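PDB 3WEC: cytochrome P450 from Rhodococcus erythropolis, which acts as a haem monooxygenase that N-hydroxylates the quinoline ring of aurachin precursors, a step essential for the antibiotic activity of these alkaloids. Local coordinates for residues 118-122 and 223-228; 165-171 and 210-214; 292-296 and 340-346. All coordinates share one frame; numbering follows the deposited sequence.

Contact 1 of 3, residues 118-122 and 223-228; sequences AFTRS and GLVRRL
Ala-118 and Leu-228 pack together where the end of helix 107-121 meets helix 224-230, the C and H helices of the P450 fold. Apolar contacts form the buried side. Ala-118 CB lies 3.8 Å from Leu-228 CD2. Leu-224 uses both of its methyls. Leu-224 CD1 packs against the carbonyl oxygen, 3.5 Å from Ala-118 O. Leu-224 CD2 meets the edge of the neighbouring ring, 4.0 Å from Phe-119 CD1. That ring also touches the haem, and Ile-250 of helix 240-271 touches both Phe-119 and Leu-224.

Hydrogen bonds form the more open side. The Arg-227 chain bends at chi2 (-128°) and again at chi3, which turns its guanidinium edge onto the end of the C helix. Arg-227 NH1 donates to Arg-121 O at 3.1 Å, with an N-H...O angle of 152°. The donor stands above the carbonyl plane, 47° out of it. Arg-227 NE adds a weak bond to Arg-121 O at 3.5 Å. The remaining nitrogen, NH2, pairs with Glu-222, while the head of Arg-121 turns away to Asp-117.

Ser-122 packs beside the N-cap residue Gly-223. Ser-122 OG gives a weak bond back to Ala-118 O at 3.3 Å and sits 3.4 Å from Leu-224 CA.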
# COMPACT_ATOMS: atom_id res chain seq x y z
N ALA A 118 -10.98 -13.59 10.32
CA ALA A 118 -12.11 -12.67 10.21
C ALA A 118 -12.13 -11.93 8.88
O ALA A 118 -13.20 -11.59 8.36
CB ALA A 118 -12.08 -11.69 11.35
N PHE A 119 -10.96 -11.67 8.33
CA PHE A 119 -10.87 -10.73 7.20
C PHE A 119 -11.44 -11.39 5.93
O PHE A 119 -12.14 -10.75 5.13
CB PHE A 119 -9.45 -10.25 6.93
CG PHE A 119 -9.37 -9.25 5.81
CD1 PHE A 119 -9.64 -7.90 6.05
CD2 PHE A 119 -8.99 -9.62 4.54
CE1 PHE A 119 -9.58 -6.96 5.02
CE2 PHE A 119 -8.91 -8.69 3.50
CZ PHE A 119 -9.21 -7.36 3.73
N THR A 120 -11.15 -12.67 5.81
CA THR A 120 -11.57 -13.47 4.70
C THR A 120 -13.08 -13.68 4.71
O THR A 120 -13.73 -13.59 3.69
CB THR A 120 -10.85 -14.82 4.74
OG1 THR A 120 -11.12 -15.40 6.01
CG2 THR A 120 -9.34 -14.62 4.65
N ARG A 121 -13.64 -13.92 5.88
CA ARG A 121 -15.07 -14.11 6.04
C ARG A 121 -15.84 -12.86 5.69
O ARG A 121 -17.03 -12.95 5.36
CB ARG A 121 -15.39 -14.47 7.47
CG ARG A 121 -14.84 -15.81 7.88
CD ARG A 121 -15.05 -16.02 9.37
NE ARG A 121 -14.87 -17.41 9.75
CZ ARG A 121 -15.73 -18.38 9.47
NH1 ARG A 121 -16.82 -18.11 8.75
NH2 ARG A 121 -15.49 -19.63 9.87
N SER A 122 -15.18 -11.72 5.79
CA SER A 122 -15.76 -10.41 5.47
C SER A 122 -15.41 -9.99 4.07
O SER A 122 -15.71 -8.84 3.68
CB SER A 122 -15.17 -9.33 6.38
OG SER A 122 -15.61 -9.51 7.70
N GLY A 223 -20.10 -7.63 9.04
CA GLY A 223 -18.82 -7.12 8.53
C GLY A 223 -17.66 -7.33 9.49
O GLY A 223 -17.75 -8.15 10.40
N LEU A 224 -16.60 -6.54 9.32
CA LEU A 224 -15.28 -6.88 9.83
C LEU A 224 -15.15 -6.61 11.30
O LEU A 224 -14.66 -7.47 12.02
CB LEU A 224 -14.14 -6.16 9.06
CG LEU A 224 -12.76 -6.71 9.44
CD1 LEU A 224 -12.65 -8.17 9.04
CD2 LEU A 224 -11.61 -5.88 8.87
N VAL A 225 -15.61 -5.43 11.75
CA VAL A 225 -15.61 -5.09 13.17
C VAL A 225 -16.28 -6.19 13.95
O VAL A 225 -15.75 -6.64 14.96
CB VAL A 225 -16.34 -3.77 13.49
CG1 VAL A 225 -16.16 -3.45 14.96
CG2 VAL A 225 -15.78 -2.65 12.66
N ARG A 226 -17.45 -6.62 13.49
CA ARG A 226 -18.19 -7.61 14.25
C ARG A 226 -17.41 -8.93 14.22
O ARG A 226 -17.21 -9.54 15.24
CB ARG A 226 -19.63 -7.77 13.75
CG ARG A 226 -20.53 -8.54 14.72
CD ARG A 226 -21.68 -9.23 14.00
NE ARG A 226 -22.92 -8.45 14.04
CZ ARG A 226 -23.90 -8.55 13.15
NH1 ARG A 226 -23.79 -9.40 12.13
NH2 ARG A 226 -25.01 -7.81 13.26
N ARG A 227 -16.94 -9.35 13.05
CA ARG A 227 -16.27 -10.64 12.94
C ARG A 227 -14.95 -10.72 13.71
O ARG A 227 -14.60 -11.80 14.16
CB ARG A 227 -16.05 -11.03 11.48
CG ARG A 227 -17.33 -11.08 10.71
CD ARG A 227 -17.50 -12.39 9.99
NE ARG A 227 -17.91 -12.16 8.61
CZ ARG A 227 -19.12 -11.77 8.22
NH1 ARG A 227 -19.35 -11.58 6.93
NH2 ARG A 227 -20.12 -11.57 9.10
N LEU A 228 -14.26 -9.58 13.86
CA LEU A 228 -13.04 -9.45 14.67
C LEU A 228 -13.33 -9.74 16.15
O LEU A 228 -12.50 -10.34 16.84
CB LEU A 228 -12.41 -8.05 14.52
CG LEU A 228 -11.59 -7.81 13.23
CD1 LEU A 228 -11.12 -6.38 13.11
CD2 LEU A 228 -10.40 -8.75 13.09

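Contact 2 of 3, residues 165-171 and 210-214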
# COMPACT_ATOMS: atom_id res chain seq x y z
N LEU A 165 -16.03 -3.26 6.60
CA LEU A 165 -15.99 -3.06 8.06
C LEU A 165 -17.37 -3.09 8.78
O LEU A 165 -17.44 -3.35 9.99
CB LEU A 165 -15.31 -1.74 8.38
CG LEU A 165 -13.80 -1.57 8.23
CD1 LEU A 165 -13.46 -0.11 7.88
CD2 LEU A 165 -13.14 -1.93 9.53
N GLY A 166 -18.44 -2.80 8.04
CA GLY A 166 -19.78 -2.81 8.60
C GLY A 166 -20.00 -1.50 9.31
O GLY A 166 -20.58 -1.46 10.41
N ILE A 167 -19.50 -0.41 8.71
CA ILE A 167 -19.77 0.93 9.26
C ILE A 167 -21.26 1.27 9.03
O ILE A 167 -21.75 1.23 7.89
CB ILE A 167 -18.85 2.01 8.67
CG1 ILE A 167 -17.36 1.65 8.84
CG2 ILE A 167 -19.16 3.38 9.23
CD1 ILE A 167 -16.84 1.55 10.27
N PRO A 168 -21.99 1.59 10.11
CA PRO A 168 -23.43 1.90 10.07
C PRO A 168 -23.67 3.13 9.20
O PRO A 168 -22.79 4.01 9.14
CB PRO A 168 -23.78 2.21 11.53
CG PRO A 168 -22.67 1.61 12.35
CD PRO A 168 -21.44 1.62 11.48
N ASP A 169 -24.81 3.18 8.54
CA ASP A 169 -25.17 4.29 7.64
C ASP A 169 -24.85 5.69 8.19
O ASP A 169 -24.27 6.53 7.48
CB ASP A 169 -26.66 4.19 7.24
CG ASP A 169 -26.91 3.15 6.13
OD1 ASP A 169 -26.14 2.18 6.00
OD2 ASP A 169 -27.91 3.31 5.39
N LYS A 170 -25.23 5.92 9.45
CA LYS A 170 -25.02 7.19 10.18
C LYS A 170 -23.56 7.65 10.35
O LYS A 170 -23.31 8.83 10.59
CB LYS A 170 -25.60 7.10 11.59
CG LYS A 170 -26.73 6.10 11.81
CD LYS A 170 -26.23 4.76 12.34
CE LYS A 170 -27.37 3.96 12.98
NZ LYS A 170 -26.96 2.57 13.33
N ASP A 171 -22.61 6.71 10.29
CA ASP A 171 -21.20 7.02 10.57
C ASP A 171 -20.37 7.11 9.30
O ASP A 171 -19.14 7.27 9.38
CB ASP A 171 -20.59 5.98 11.51
CG ASP A 171 -21.30 5.89 12.86
OD1 ASP A 171 -21.71 6.92 13.42
OD2 ASP A 171 -21.41 4.74 13.37
N TYR A 210 -13.76 5.40 18.48
CA TYR A 210 -14.94 4.95 17.77
C TYR A 210 -14.92 3.43 17.49
O TYR A 210 -15.93 2.76 17.67
CB TYR A 210 -15.04 5.71 16.47
CG TYR A 210 -16.04 5.13 15.55
CD1 TYR A 210 -17.35 5.50 15.64
CD2 TYR A 210 -15.67 4.23 14.56
CE1 TYR A 210 -18.30 4.98 14.81
CE2 TYR A 210 -16.63 3.69 13.73
CZ TYR A 210 -17.94 4.07 13.88
OH TYR A 210 -18.95 3.59 13.09
N PHE A 211 -13.79 2.90 17.03
CA PHE A 211 -13.72 1.46 16.72
C PHE A 211 -13.95 0.55 17.92
O PHE A 211 -14.72 -0.39 17.80
CB PHE A 211 -12.48 1.05 15.89
CG PHE A 211 -12.64 1.32 14.41
CD1 PHE A 211 -13.79 0.90 13.72
CD2 PHE A 211 -11.63 1.97 13.69
CE1 PHE A 211 -13.93 1.15 12.35
CE2 PHE A 211 -11.80 2.25 12.32
CZ PHE A 211 -12.94 1.82 11.66
N ARG A 212 -13.32 0.84 19.06
CA ARG A 212 -13.61 0.16 20.35
C ARG A 212 -15.11 0.04 20.62
O ARG A 212 -15.65 -1.06 20.74
CB ARG A 212 -13.01 0.92 21.54
CG ARG A 212 -11.51 1.04 21.56
CD ARG A 212 -11.10 1.44 22.97
NE ARG A 212 -9.65 1.63 23.08
CZ ARG A 212 -9.03 2.81 23.07
NH1 ARG A 212 -7.70 2.83 23.19
NH2 ARG A 212 -9.69 3.97 22.95
N THR A 213 -15.74 1.20 20.70
CA THR A 213 -17.14 1.38 21.03
C THR A 213 -18.07 0.62 20.08
O THR A 213 -19.04 0.02 20.53
CB THR A 213 -17.46 2.89 21.01
OG1 THR A 213 -16.57 3.57 21.92
CG2 THR A 213 -18.91 3.18 21.40
N LEU A 214 -17.79 0.66 18.78
CA LEU A 214 -18.56 -0.13 17.81
C LEU A 214 -18.46 -1.65 18.06
O LEU A 214 -19.47 -2.38 17.95
CB LEU A 214 -18.17 0.21 16.37
CG LEU A 214 -18.95 -0.51 15.27
CD1 LEU A 214 -20.45 -0.23 15.32
CD2 LEU A 214 -18.38 -0.19 13.90
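The linker between the E and F helices of the P450 fold (155-165 and 172-182) rests on the G helix, 194-216, with Asp-171 and Ile-167 meeting Tyr-210. A Schellman motif at Gly-166 ends the E helix and sends the linker along the side of the G helix. The contact is mostly apolar, with one polar bond.

That bond runs from Tyr-210 OH to Asp-171 OD2, at 2.7 Å. The carboxylate oxygen lies near the plane of the tyrosine ring, yet the two flat groups stand almost perpendicular, 85° apart. The hydroxyl meets OD2 from above the carboxylate plane, 45° out of it. The other oxygen, OD1, is in a salt bridge with Arg-174, so the carboxylate is held at both oxygens.

Ile-167 packs against both aromatic residues. Ile-167 CD1 lies at the edge of each ring, 3.6 Å from Phe-211 CE1 and 4.1 Å from Tyr-210 CE2. Phe-175 of the F helix touches Ile-167 and Phe-211. Leu-214, with CG anti to the backbone N (chi1 -178°), extends toward the linker and brings its CD1 to 4.1 Å from Pro-168 CG. The proline also backs the tyrosine hydroxyl, with Pro-168 CD 3.6 Å from Tyr-210 OH.

Contact 3 of 3, residues 292-296 and 340-346; sequences EVLRF and DTFSVTR
The last turn of helix 286-296 runs beside the irregular segment 340-346; by CA positions Glu-292 pairs with Val-344 and Phe-296 with Phe-342, and a type I turn from Ser-343 to Arg-346 bends the segment back toward the glutamate. Glu-292 and Arg-295 are the ExxR pair of the P450 K helix. Arg-346 completes the Glu-Arg-Arg triad of the family.

Arg-295 grips the carboxylate side-on, with NE 2.8 Å from Glu-292 OE1 and NH2 2.9 Å from Glu-292 OE2. Arg-346 NE reaches Glu-292 OE2 on its syn side at 3.2 Å, tilted out of the carboxylate plane. Ser-343 N comes from the anti side, also tilted, 2.9 Å from Glu-292 OE2 and nearly straight at 171°. Three donors thus hold one buried oxygen, which probably keeps the glutamate charged. The two guanidinium planes stand 84° apart. Arg-346 NH1 binds Thr-341 O, at 3.0 Å.

Beside the triad, Phe-342 CB sits over the face of the Phe-296 ring, 3.6 Å from its centroid. The edge of the Phe-342 ring meets Phe-296 CB.

Helix 240-271 closes over both phenylalanines through Thr-268, and its Phe-269 meets Phe-342 edge-to-face. Helix 273-281 lies along residues 342-345, and its Gln-275 accepts from Val-344 N.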
# COMPACT_ATOMS: atom_id res chain seq x y z
N GLU A 292 0.21 -6.67 -13.83
CA GLU A 292 1.21 -5.96 -14.63
C GLU A 292 1.31 -4.47 -14.28
O GLU A 292 2.43 -3.96 -14.11
CB GLU A 292 0.94 -6.13 -16.13
CG GLU A 292 1.95 -5.39 -17.02
CD GLU A 292 3.38 -5.96 -17.01
OE1 GLU A 292 3.75 -6.80 -16.16
OE2 GLU A 292 4.16 -5.57 -17.89
N VAL A 293 0.18 -3.77 -14.19
CA VAL A 293 0.17 -2.42 -13.64
C VAL A 293 0.95 -2.43 -12.31
O VAL A 293 1.93 -1.68 -12.12
CB VAL A 293 -1.30 -1.91 -13.48
CG1 VAL A 293 -1.40 -0.59 -12.78
CG2 VAL A 293 -1.98 -1.83 -14.85
N LEU A 294 0.56 -3.34 -11.43
CA LEU A 294 1.10 -3.36 -10.06
C LEU A 294 2.60 -3.63 -10.09
O LEU A 294 3.35 -3.08 -9.25
CB LEU A 294 0.39 -4.40 -9.19
CG LEU A 294 -0.98 -4.09 -8.57
CD1 LEU A 294 -1.66 -5.36 -8.12
CD2 LEU A 294 -0.95 -3.15 -7.39
N ARG A 295 3.03 -4.43 -11.08
CA ARG A 295 4.45 -4.68 -11.33
C ARG A 295 5.19 -3.45 -11.89
O ARG A 295 6.23 -3.06 -11.36
CB ARG A 295 4.68 -5.89 -12.25
CG ARG A 295 6.15 -6.28 -12.32
CD ARG A 295 6.49 -7.16 -13.52
NE ARG A 295 6.26 -6.57 -14.84
CZ ARG A 295 7.09 -5.73 -15.49
NH1 ARG A 295 8.22 -5.30 -14.93
NH2 ARG A 295 6.79 -5.31 -16.71
N PHE A 296 4.65 -2.89 -12.98
CA PHE A 296 5.22 -1.73 -13.70
C PHE A 296 5.15 -0.45 -12.87
O PHE A 296 6.05 0.37 -12.93
CB PHE A 296 4.47 -1.52 -15.03
CG PHE A 296 5.16 -0.61 -16.00
CD1 PHE A 296 6.27 -1.02 -16.71
CD2 PHE A 296 4.66 0.68 -16.23
CE1 PHE A 296 6.90 -0.16 -17.63
CE2 PHE A 296 5.29 1.54 -17.14
CZ PHE A 296 6.41 1.11 -17.86
N ASP A 340 11.19 -3.62 -18.52
CA ASP A 340 10.92 -2.19 -18.68
C ASP A 340 9.77 -1.94 -19.67
O ASP A 340 9.34 -0.78 -19.85
CB ASP A 340 12.19 -1.39 -19.03
CG ASP A 340 13.07 -1.08 -17.79
OD1 ASP A 340 14.29 -1.23 -17.87
OD2 ASP A 340 12.56 -0.70 -16.72
N THR A 341 9.26 -3.01 -20.28
CA THR A 341 8.09 -2.93 -21.18
C THR A 341 6.83 -3.27 -20.42
O THR A 341 6.73 -4.30 -19.72
CB THR A 341 8.21 -3.84 -22.43
OG1 THR A 341 9.36 -3.45 -23.20
CG2 THR A 341 6.96 -3.73 -23.32
N PHE A 342 5.86 -2.37 -20.52
CA PHE A 342 4.57 -2.61 -19.94
C PHE A 342 3.82 -3.46 -20.94
O PHE A 342 3.52 -3.01 -22.06
CB PHE A 342 3.83 -1.30 -19.60
CG PHE A 342 2.40 -1.51 -19.09
CD1 PHE A 342 1.32 -1.22 -19.90
CD2 PHE A 342 2.16 -1.97 -17.80
CE1 PHE A 342 0.03 -1.40 -19.44
CE2 PHE A 342 0.86 -2.12 -17.32
CZ PHE A 342 -0.20 -1.85 -18.16
N SER A 343 3.55 -4.71 -20.55
CA SER A 343 2.80 -5.63 -21.41
C SER A 343 1.73 -6.36 -20.59
O SER A 343 2.04 -7.07 -19.64
CB SER A 343 3.72 -6.63 -22.11
OG SER A 343 2.97 -7.64 -22.77
N VAL A 344 0.48 -6.18 -20.99
CA VAL A 344 -0.66 -6.77 -20.30
C VAL A 344 -0.88 -8.20 -20.79
O VAL A 344 -1.79 -8.91 -20.33
CB VAL A 344 -1.94 -5.94 -20.57
CG1 VAL A 344 -3.17 -6.66 -20.08
CG2 VAL A 344 -1.86 -4.57 -19.93
N THR A 345 -0.05 -8.64 -21.72
CA THR A 345 -0.21 -10.01 -22.20
C THR A 345 0.81 -11.00 -21.62
O THR A 345 0.77 -12.18 -21.95
CB THR A 345 -0.31 -10.10 -23.73
OG1 THR A 345 0.79 -9.40 -24.31
CG2 THR A 345 -1.61 -9.48 -24.21
N ARG A 346 1.69 -10.52 -20.75
CA ARG A 346 2.61 -11.38 -19.99
C ARG A 346 1.94 -12.62 -19.39
O ARG A 346 1.12 -12.51 -18.48
CB ARG A 346 3.27 -10.59 -18.87
CG ARG A 346 4.64 -10.07 -19.21
CD ARG A 346 5.17 -9.19 -18.09
NE ARG A 346 5.96 -8.07 -18.61
CZ ARG A 346 7.10 -8.18 -19.29
NH1 ARG A 346 7.74 -7.10 -19.70
NH2 ARG A 346 7.60 -9.38 -19.55

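How the contacts relate
Contacts 1 and 2 are neighbours, with centres 13 Å apart. Contact 2 is nested along the chain inside the loop that contact 1 closes. Helices 194-216 and 224-230 follow each other and carry one segment of each contact. A probable hydrogen bond from Val-225 N to Leu-165 O joins the two, and Val-225 packs on Leu-214. Helix 240-271 touches side chains of all three contacts. Contact 3 comes later in the chain, its centre about 33 Å from that of contact 1 and about 38 Å from that of contact 2. The haem is about 10 Å from the side chain of Val-293. Contacts 1 and 2 thus tie helices together on one flank of the haem, while contact 3 joins the K helix to the segment ahead of the haem-cysteine region on the other.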